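PDB 5EY5: LBCATS-a from Synthetic construct, which probably cleaves indole-3-glycerol phosphate to indole and glyceraldehyde 3-phosphate as a tryptophan synthase alpha chain, and binds sn-glycerol-3-phosphate. Local coordinates for residues Asn104-Arg108 against Tyr109-Arg113; Ile208-Gly211 against Phe212-Thr216; Ser234-Val237 against Lys238-Glu242. All blocks are in the same frame, centred on the assembly; numbering follows the deposited sequence.

Contact 1. Residues Asn104-Arg108 against Tyr109-Arg113; sequences NPIFR and YGIER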
loop_
_atom_site.group_PDB
_atom_site.type_symbol
_atom_site.label_atom_id
_atom_site.label_comp_id
_atom_site.label_asym_id
_atom_site.label_seq_id
_atom_site.Cartn_x
_atom_site.Cartn_y
_atom_site.Cartn_z
ATOM N N ASN A 104 -21.837 -19.748 25.855
ATOM C CA ASN A 104 -21.494 -20.713 24.819
ATOM C C ASN A 104 -21.077 -22.078 25.353
ATOM O O ASN A 104 -21.346 -23.075 24.662
ATOM C CB ASN A 104 -20.401 -20.185 23.891
ATOM C CG ASN A 104 -20.359 -20.967 22.619
ATOM O OD1 ASN A 104 -21.344 -20.999 21.902
ATOM N ND2 ASN A 104 -19.244 -21.634 22.337
ATOM N N PRO A 105 -20.376 -22.215 26.485
ATOM C CA PRO A 105 -20.157 -23.580 27.002
ATOM C C PRO A 105 -21.457 -24.284 27.352
ATOM O O PRO A 105 -21.597 -25.487 27.112
ATOM C CB PRO A 105 -19.273 -23.349 28.239
ATOM C CG PRO A 105 -18.491 -22.148 27.878
ATOM C CD PRO A 105 -19.493 -21.242 27.147
ATOM N N ILE A 106 -22.411 -23.547 27.922
ATOM C CA ILE A 106 -23.752 -24.075 28.201
ATOM C C ILE A 106 -24.458 -24.451 26.907
ATOM O O ILE A 106 -24.943 -25.576 26.728
ATOM C CB ILE A 106 -24.585 -23.032 28.965
ATOM C CG1 ILE A 106 -24.124 -22.913 30.411
ATOM C CG2 ILE A 106 -26.078 -23.367 28.898
ATOM C CD1 ILE A 106 -24.948 -21.891 31.145
ATOM N N PHE A 107 -24.637 -23.472 26.030
ATOM C CA PHE A 107 -24.949 -23.811 24.654
ATOM C C PHE A 107 -23.802 -24.731 24.241
ATOM O O PHE A 107 -22.773 -24.759 24.902
ATOM C CB PHE A 107 -25.068 -22.529 23.829
ATOM C CG PHE A 107 -25.903 -22.660 22.588
ATOM C CD1 PHE A 107 -27.240 -22.286 22.597
ATOM C CD2 PHE A 107 -25.357 -23.143 21.427
ATOM C CE1 PHE A 107 -28.003 -22.393 21.464
ATOM C CE2 PHE A 107 -26.112 -23.254 20.293
ATOM C CZ PHE A 107 -27.442 -22.882 20.307
ATOM N N ARG A 108 -24.004 -25.583 23.269
ATOM C CA ARG A 108 -22.911 -26.514 22.977
ATOM C C ARG A 108 -22.984 -27.740 23.873
ATOM O O ARG A 108 -23.118 -28.851 23.364
ATOM C CB ARG A 108 -21.518 -25.871 23.148
ATOM C CG ARG A 108 -20.372 -26.718 22.557
ATOM C CD ARG A 108 -20.681 -26.976 21.113
ATOM N NE ARG A 108 -19.788 -27.951 20.483
ATOM C CZ ARG A 108 -20.031 -29.259 20.402
ATOM N NH1 ARG A 108 -21.129 -29.777 20.936
ATOM N NH2 ARG A 108 -19.162 -30.056 19.797
ATOM N N TYR A 109 -22.874 -27.561 25.202
ATOM C CA TYR A 109 -23.165 -28.678 26.097
ATOM C C TYR A 109 -24.565 -29.201 25.837
ATOM O O TYR A 109 -24.781 -30.416 25.757
ATOM C CB TYR A 109 -23.028 -28.275 27.573
ATOM C CG TYR A 109 -22.989 -29.472 28.528
ATOM C CD1 TYR A 109 -21.772 -30.004 28.958
ATOM C CD2 TYR A 109 -24.160 -30.074 28.985
ATOM C CE1 TYR A 109 -21.711 -31.089 29.827
ATOM C CE2 TYR A 109 -24.112 -31.165 29.861
ATOM C CZ TYR A 109 -22.881 -31.663 30.279
ATOM O OH TYR A 109 -22.810 -32.760 31.117
ATOM N N GLY A 110 -25.520 -28.288 25.661
ATOM C CA GLY A 110 -26.912 -28.634 25.469
ATOM C C GLY A 110 -27.652 -28.041 26.646
ATOM O O GLY A 110 -27.355 -28.395 27.788
ATOM N N ILE A 111 -28.585 -27.121 26.390
ATOM C CA ILE A 111 -29.143 -26.303 27.470
ATOM C C ILE A 111 -29.840 -27.182 28.504
ATOM O O ILE A 111 -29.524 -27.146 29.702
ATOM C CB ILE A 111 -30.106 -25.248 26.899
ATOM C CG1 ILE A 111 -29.336 -24.204 26.086
ATOM C CG2 ILE A 111 -30.881 -24.591 28.002
ATOM C CD1 ILE A 111 -30.239 -23.212 25.383
ATOM N N GLU A 112 -30.818 -27.967 28.054
ATOM C CA GLU A 112 -31.556 -28.816 28.982
ATOM C C GLU A 112 -30.646 -29.886 29.569
ATOM O O GLU A 112 -30.725 -30.196 30.764
ATOM C CB GLU A 112 -32.759 -29.439 28.275
ATOM C CG GLU A 112 -32.439 -30.028 26.907
ATOM C CD GLU A 112 -32.294 -31.542 26.932
ATOM O OE1 GLU A 112 -31.917 -32.125 25.892
ATOM O OE2 GLU A 112 -32.560 -32.149 27.992
ATOM N N ARG A 113 -29.752 -30.438 28.749
ATOM C CA ARG A 113 -28.809 -31.422 29.258
ATOM C C ARG A 113 -27.919 -30.825 30.338
ATOM O O ARG A 113 -27.503 -31.531 31.271
ATOM C CB ARG A 113 -27.976 -31.974 28.102
ATOM C CG ARG A 113 -26.810 -32.812 28.525
ATOM C CD ARG A 113 -26.049 -33.326 27.313
ATOM N NE ARG A 113 -24.859 -34.049 27.729
ATOM C CZ ARG A 113 -23.617 -33.689 27.435
ATOM N NH1 ARG A 113 -23.387 -32.612 26.699
ATOM N NH2 ARG A 113 -22.601 -34.412 27.882
#
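The backbone hands over from one helix to the next, with Tyr109 N bonded to Pro105 O at 3.1 Å and Gly110 N to Ile106 O at 3.0 Å. Gly110 then leaves the helical conformation with a positive phi of 117°. It also stands at the N-cap position of helix 111-121. Its backbone angles suit a residue without a side chain.

On one side of the turn, Phe107 and Ile111 meet. Ile111 CD1 comes to 4.2 Å from Phe107 CD1, approaching the ring at a slant. Ile106 adds an apolar contact, its CG2 lying 4.4 Å from Ile111 CG1. Ile106 itself is buried against Phe114 and Val128.

Tyr109 and Arg113 form the polar part. With CG of Tyr109 anti to the backbone N (chi1 -166°), the ring lies beside the Arg113 guanidinium. Arg113 reaches back as an extended chain. Its NH1 stands over the centre of the Tyr109 ring, 3.4 Å above the plane. The same NH1 donates to Tyr109 O at 2.8 Å, and that oxygen lies close to the guanidinium plane. One nitrogen thus meets both the ring and the backbone of Tyr109, which limits the rotation of the guanidinium group. The phenol oxygen Tyr109 OH is held by a hydrogen bond to Asp79.

Asn104 forms hydrogen bonds to the chain of another protein, and Phe107 packs on an apolar side chain there. Gly110 thus ends helix 103-109 and caps the start of helix 111-121. The junction follows strand 97-100 of the TIM barrel and lies at a subunit interface.

Contact 2. Residues Ile208-Gly211 against Phe212-Thr216; sequences IAVG and FGIST. With G3P (sn-glycerol-3-phosphate), chain E.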
loop_
_atom_site.group_PDB
_atom_site.type_symbol
_atom_site.label_atom_id
_atom_site.label_comp_id
_atom_site.label_asym_id
_atom_site.label_seq_id
_atom_site.Cartn_x
_atom_site.Cartn_y
_atom_site.Cartn_z
ATOM N N ILE A 208 -30.542 -9.649 47.866
ATOM C CA ILE A 208 -29.640 -8.924 46.981
ATOM C C ILE A 208 -28.217 -9.072 47.505
ATOM O O ILE A 208 -27.947 -8.783 48.677
ATOM C CB ILE A 208 -30.033 -7.449 46.862
ATOM C CG1 ILE A 208 -31.531 -7.349 46.514
ATOM C CG2 ILE A 208 -29.142 -6.774 45.825
ATOM C CD1 ILE A 208 -32.100 -5.941 46.587
ATOM N N ALA A 209 -27.321 -9.534 46.643
ATOM C CA ALA A 209 -25.891 -9.589 46.905
ATOM C C ALA A 209 -25.149 -8.596 46.011
ATOM O O ALA A 209 -25.539 -8.359 44.864
ATOM C CB ALA A 209 -25.360 -10.997 46.661
ATOM N N VAL A 210 -24.067 -8.023 46.538
ATOM C CA VAL A 210 -23.273 -7.018 45.835
ATOM C C VAL A 210 -21.889 -7.587 45.531
ATOM O O VAL A 210 -21.247 -8.187 46.406
ATOM C CB VAL A 210 -23.164 -5.726 46.658
ATOM C CG1 VAL A 210 -22.208 -4.755 45.990
ATOM C CG2 VAL A 210 -24.553 -5.101 46.849
ATOM N N GLY A 211 -21.428 -7.393 44.291
ATOM C CA GLY A 211 -20.145 -7.890 43.833
ATOM C C GLY A 211 -19.492 -6.947 42.839
ATOM O O GLY A 211 -20.072 -5.934 42.436
ATOM N N PHE A 212 -18.267 -7.313 42.429
ATOM C CA PHE A 212 -17.364 -6.493 41.617
ATOM C C PHE A 212 -16.580 -5.505 42.486
ATOM O O PHE A 212 -17.154 -4.564 43.054
ATOM C CB PHE A 212 -18.121 -5.721 40.522
ATOM C CG PHE A 212 -18.447 -6.530 39.284
ATOM C CD1 PHE A 212 -19.244 -7.673 39.361
ATOM C CD2 PHE A 212 -17.992 -6.115 38.033
ATOM C CE1 PHE A 212 -19.571 -8.398 38.226
ATOM C CE2 PHE A 212 -18.309 -6.834 36.885
ATOM C CZ PHE A 212 -19.100 -7.975 36.978
ATOM N N GLY A 213 -15.268 -5.720 42.613
ATOM C CA GLY A 213 -14.382 -4.743 43.202
ATOM C C GLY A 213 -14.089 -4.914 44.677
ATOM O O GLY A 213 -13.111 -4.341 45.163
ATOM N N ILE A 214 -14.887 -5.685 45.411
ATOM C CA ILE A 214 -14.719 -5.748 46.863
ATOM C C ILE A 214 -13.440 -6.525 47.170
ATOM O O ILE A 214 -13.393 -7.743 47.001
ATOM C CB ILE A 214 -15.937 -6.387 47.537
ATOM C CG1 ILE A 214 -17.217 -5.778 46.966
ATOM C CG2 ILE A 214 -15.874 -6.185 49.045
ATOM C CD1 ILE A 214 -18.373 -6.745 46.919
ATOM N N SER A 215 -12.404 -5.833 47.646
ATOM C CA SER A 215 -11.084 -6.438 47.756
ATOM C C SER A 215 -10.511 -6.520 49.169
ATOM O O SER A 215 -9.497 -7.203 49.361
ATOM C CB SER A 215 -10.084 -5.683 46.863
ATOM O OG SER A 215 -10.551 -4.378 46.571
ATOM N N THR A 216 -11.104 -5.860 50.154
ATOM C CA THR A 216 -10.559 -5.822 51.502
ATOM C C THR A 216 -11.665 -6.043 52.519
ATOM O O THR A 216 -12.839 -5.764 52.245
ATOM C CB THR A 216 -9.874 -4.479 51.796
ATOM O OG1 THR A 216 -10.867 -3.445 51.820
ATOM C CG2 THR A 216 -8.830 -4.153 50.733
HETATM O O1 G3P E . -18.945 -13.099 41.200
HETATM C C1 G3P E . -18.024 -12.601 40.276
HETATM C C2 G3P E . -16.751 -12.141 40.978
HETATM O O2 G3P E . -15.759 -12.036 39.996
HETATM C C3 G3P E . -16.956 -10.809 41.729
HETATM O O1P G3P E . -16.260 -9.741 41.131
HETATM O O4P G3P E . -13.786 -10.391 41.038
HETATM O O2P G3P E . -14.340 -7.951 41.264
HETATM O O3P G3P E . -14.707 -9.437 43.165
HETATM P P G3P E . -14.736 -9.370 41.656
#
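Ile214 turns back onto the end of strand 208-211, where its CD1 meets Val210 O at 3.3 Å and Gly211 CA at 3.7 Å. The tip of the isoleucine therefore rests on the backbone. Val210 CG1 lies a little farther off, at 4.4 Å from Ile214 CD1. CG1 of Ile214 is anti to the carbonyl carbon (chi1 -46°), and this carries CD1 back to the strand. No hydrogen bond joins the two segments; a methyl group meets a backbone carbonyl oxygen, with an apolar contact to Val210 beside it.

The chain between these residues faces the ligand. Gly213 N donates a nearly straight hydrogen bond to O2P of sn-glycerol-3-phosphate, 2.8 Å long with an angle of 164° at the hydrogen. Phe212 CA lies 3.4 Å from the same O2P. Gly213 has a positive phi of 95°, a conformation that suits glycine, and its N-H points to the phosphate.

The Phe212 ring lines the pocket and passes the ligand's ester oxygen O1P obliquely. Gly211 C lies at its edge. Outside the segments the ring packs on Tyr175, Val177, Thr183 and Arg186. Phe212 O accepts a hydrogen bond from Ser178 OG, which helps to fix the peptide that presents Gly213 N. Gly184 N and Gly233 N give further bonds to the ligand.

Farther along, Thr216 is the N-cap of helix 217-224, with OG1 bonded to Gln219 N. Ile214 packs on Ala220 and Val223 of that helix and on Val230 of strand 229-232. Strand 208-211 itself lies between strands 174-177 and 229-232 in the parallel barrel.

Contact 3. Residues Ser234-Val237 against Lys238-Glu242; sequences SAIV and KRIEE. With G3P (sn-glycerol-3-phosphate), chain E.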
loop_
_atom_site.group_PDB
_atom_site.type_symbol
_atom_site.label_atom_id
_atom_site.label_comp_id
_atom_site.label_asym_id
_atom_site.label_seq_id
_atom_site.Cartn_x
_atom_site.Cartn_y
_atom_site.Cartn_z
ATOM N N SER A 234 -12.154 -11.613 42.660
ATOM C CA SER A 234 -10.793 -11.281 42.247
ATOM C C SER A 234 -9.823 -11.296 43.424
ATOM O O SER A 234 -8.712 -11.826 43.315
ATOM C CB SER A 234 -10.775 -9.924 41.549
ATOM O OG SER A 234 -11.200 -10.079 40.203
ATOM N N ALA A 235 -10.232 -10.740 44.564
ATOM C CA ALA A 235 -9.293 -10.654 45.677
ATOM C C ALA A 235 -8.883 -12.037 46.175
ATOM O O ALA A 235 -7.753 -12.213 46.640
ATOM C CB ALA A 235 -9.888 -9.829 46.811
ATOM N N ILE A 236 -9.784 -13.022 46.104
ATOM C CA ILE A 236 -9.442 -14.370 46.546
ATOM C C ILE A 236 -8.594 -15.067 45.497
ATOM O O ILE A 236 -7.636 -15.785 45.818
ATOM C CB ILE A 236 -10.717 -15.177 46.833
ATOM C CG1 ILE A 236 -11.499 -14.564 47.982
ATOM C CG2 ILE A 236 -10.348 -16.660 47.096
ATOM C CD1 ILE A 236 -12.871 -15.198 48.197
ATOM N N VAL A 237 -8.949 -14.868 44.225
ATOM C CA VAL A 237 -8.179 -15.436 43.135
ATOM C C VAL A 237 -6.753 -14.910 43.133
ATOM O O VAL A 237 -5.822 -15.630 42.747
ATOM C CB VAL A 237 -8.886 -15.141 41.798
ATOM C CG1 VAL A 237 -7.962 -15.487 40.655
ATOM C CG2 VAL A 237 -10.173 -15.934 41.710
ATOM N N LYS A 238 -6.551 -13.652 43.537
ATOM C CA LYS A 238 -5.186 -13.135 43.657
ATOM C C LYS A 238 -4.366 -13.998 44.606
ATOM O O LYS A 238 -3.205 -14.340 44.331
ATOM C CB LYS A 238 -5.198 -11.692 44.163
ATOM C CG LYS A 238 -6.109 -10.743 43.422
ATOM C CD LYS A 238 -5.535 -9.326 43.437
ATOM C CE LYS A 238 -6.627 -8.269 43.409
ATOM N NZ LYS A 238 -7.313 -8.147 44.731
ATOM N N ARG A 239 -4.954 -14.362 45.741
ATOM C CA ARG A 239 -4.182 -15.130 46.703
ATOM C C ARG A 239 -3.864 -16.515 46.169
ATOM O O ARG A 239 -2.800 -17.067 46.470
ATOM C CB ARG A 239 -4.925 -15.197 48.032
ATOM C CG ARG A 239 -4.577 -14.024 48.911
ATOM C CD ARG A 239 -5.787 -13.224 49.315
ATOM N NE ARG A 239 -5.369 -12.077 50.112
ATOM C CZ ARG A 239 -5.618 -10.816 49.790
ATOM N NH1 ARG A 239 -6.316 -10.533 48.694
ATOM N NH2 ARG A 239 -5.189 -9.840 50.580
ATOM N N ILE A 240 -4.755 -17.077 45.352
ATOM C CA ILE A 240 -4.447 -18.337 44.696
ATOM C C ILE A 240 -3.314 -18.158 43.703
ATOM O O ILE A 240 -2.381 -18.970 43.647
ATOM C CB ILE A 240 -5.707 -18.908 44.029
ATOM C CG1 ILE A 240 -6.731 -19.259 45.115
ATOM C CG2 ILE A 240 -5.337 -20.115 43.171
ATOM C CD1 ILE A 240 -8.144 -19.394 44.612
ATOM N N GLU A 241 -3.358 -17.083 42.924
ATOM C CA GLU A 241 -2.366 -16.885 41.877
ATOM C C GLU A 241 -0.986 -16.608 42.462
ATOM O O GLU A 241 0.028 -17.093 41.937
ATOM C CB GLU A 241 -2.806 -15.739 40.969
ATOM C CG GLU A 241 -1.668 -15.048 40.247
ATOM C CD GLU A 241 -2.157 -13.968 39.298
ATOM O OE1 GLU A 241 -1.643 -13.913 38.158
ATOM O OE2 GLU A 241 -3.049 -13.183 39.693
ATOM N N GLU A 242 -0.948 -15.855 43.540
ATOM C CA GLU A 242 0.297 -15.375 44.102
ATOM C C GLU A 242 1.052 -16.381 44.957
ATOM O O GLU A 242 2.070 -16.082 45.511
ATOM C CB GLU A 242 0.069 -14.074 44.842
ATOM C CG GLU A 242 -0.185 -12.920 43.900
ATOM C CD GLU A 242 -0.588 -11.644 44.602
ATOM O OE1 GLU A 242 -0.663 -11.651 45.834
ATOM O OE2 GLU A 242 -0.837 -10.633 43.926
HETATM O O1 G3P E . -18.945 -13.099 41.200
HETATM C C1 G3P E . -18.024 -12.601 40.276
HETATM C C2 G3P E . -16.751 -12.141 40.978
HETATM O O2 G3P E . -15.759 -12.036 39.996
HETATM C C3 G3P E . -16.956 -10.809 41.729
HETATM O O1P G3P E . -16.260 -9.741 41.131
HETATM O O4P G3P E . -13.786 -10.391 41.038
HETATM O O2P G3P E . -14.340 -7.951 41.264
HETATM O O3P G3P E . -14.707 -9.437 43.165
HETATM P P G3P E . -14.736 -9.370 41.656
#
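Arg239 bends at chi2 (123°), and the bend brings its guanidinium back to the helix turn that holds Ala235. NH1 donates to Ala235 O at 3.0 Å. The oxygen sits at the edge of the guanidinium, in its plane, while NH1 approaches the carbonyl from above its plane. Lys238 bends at chi2 and chi4 and also curls back toward Ala235, with its NZ 3.7 Å from Ala235 CB. The path of this lysine is less certain, because its CG comes too close to Ser234 O.

On another side Ile236 and Ile240 lie one turn apart, with CG2 of the first 4.3 Å from CD1 of the second. Both pack on Ile23 of strand 18-24 and on helix 249-263. Arg239 makes a cation-pi contact with Phe256 of that helix, and Glu241 forms a salt bridge with Arg66.

At the first turn, Ser234 holds the ligand phosphate. Its OG lies beside the backbone N (chi1 -80°), so both can donate to one oxygen. Ser234 N meets O4P of sn-glycerol-3-phosphate at 2.6 Å, and Ser234 OG meets O4P at 2.7 Å. The positive end of the helix dipole probably favours the phosphate there. A short helix with its N-terminus at a phosphate, after the eighth strand, is characteristic of phosphate-binding TIM barrels.

Overall arrangement
Contacts 2 and 3 are buried and share the phosphate site. Gly213 and Ser234 donate to different oxygens of the same phosphate, one from a loop after a barrel strand, the other from a helix start. The two contacts also touch directly, with Ser215 O 3.7 Å from Ala235 CB. Contact 1 is only partly buried. Its centre lies about 28 Å from that of contact 2 and 29 Å from that of contact 3. There the chemistry is a helix junction, an arginine over a tyrosine ring, and bonds to a neighbouring protein chain. Contacts 1 and 3 follow strands 97-100 and 229-232, while contact 2 takes in strand 208-211 and the loop after it.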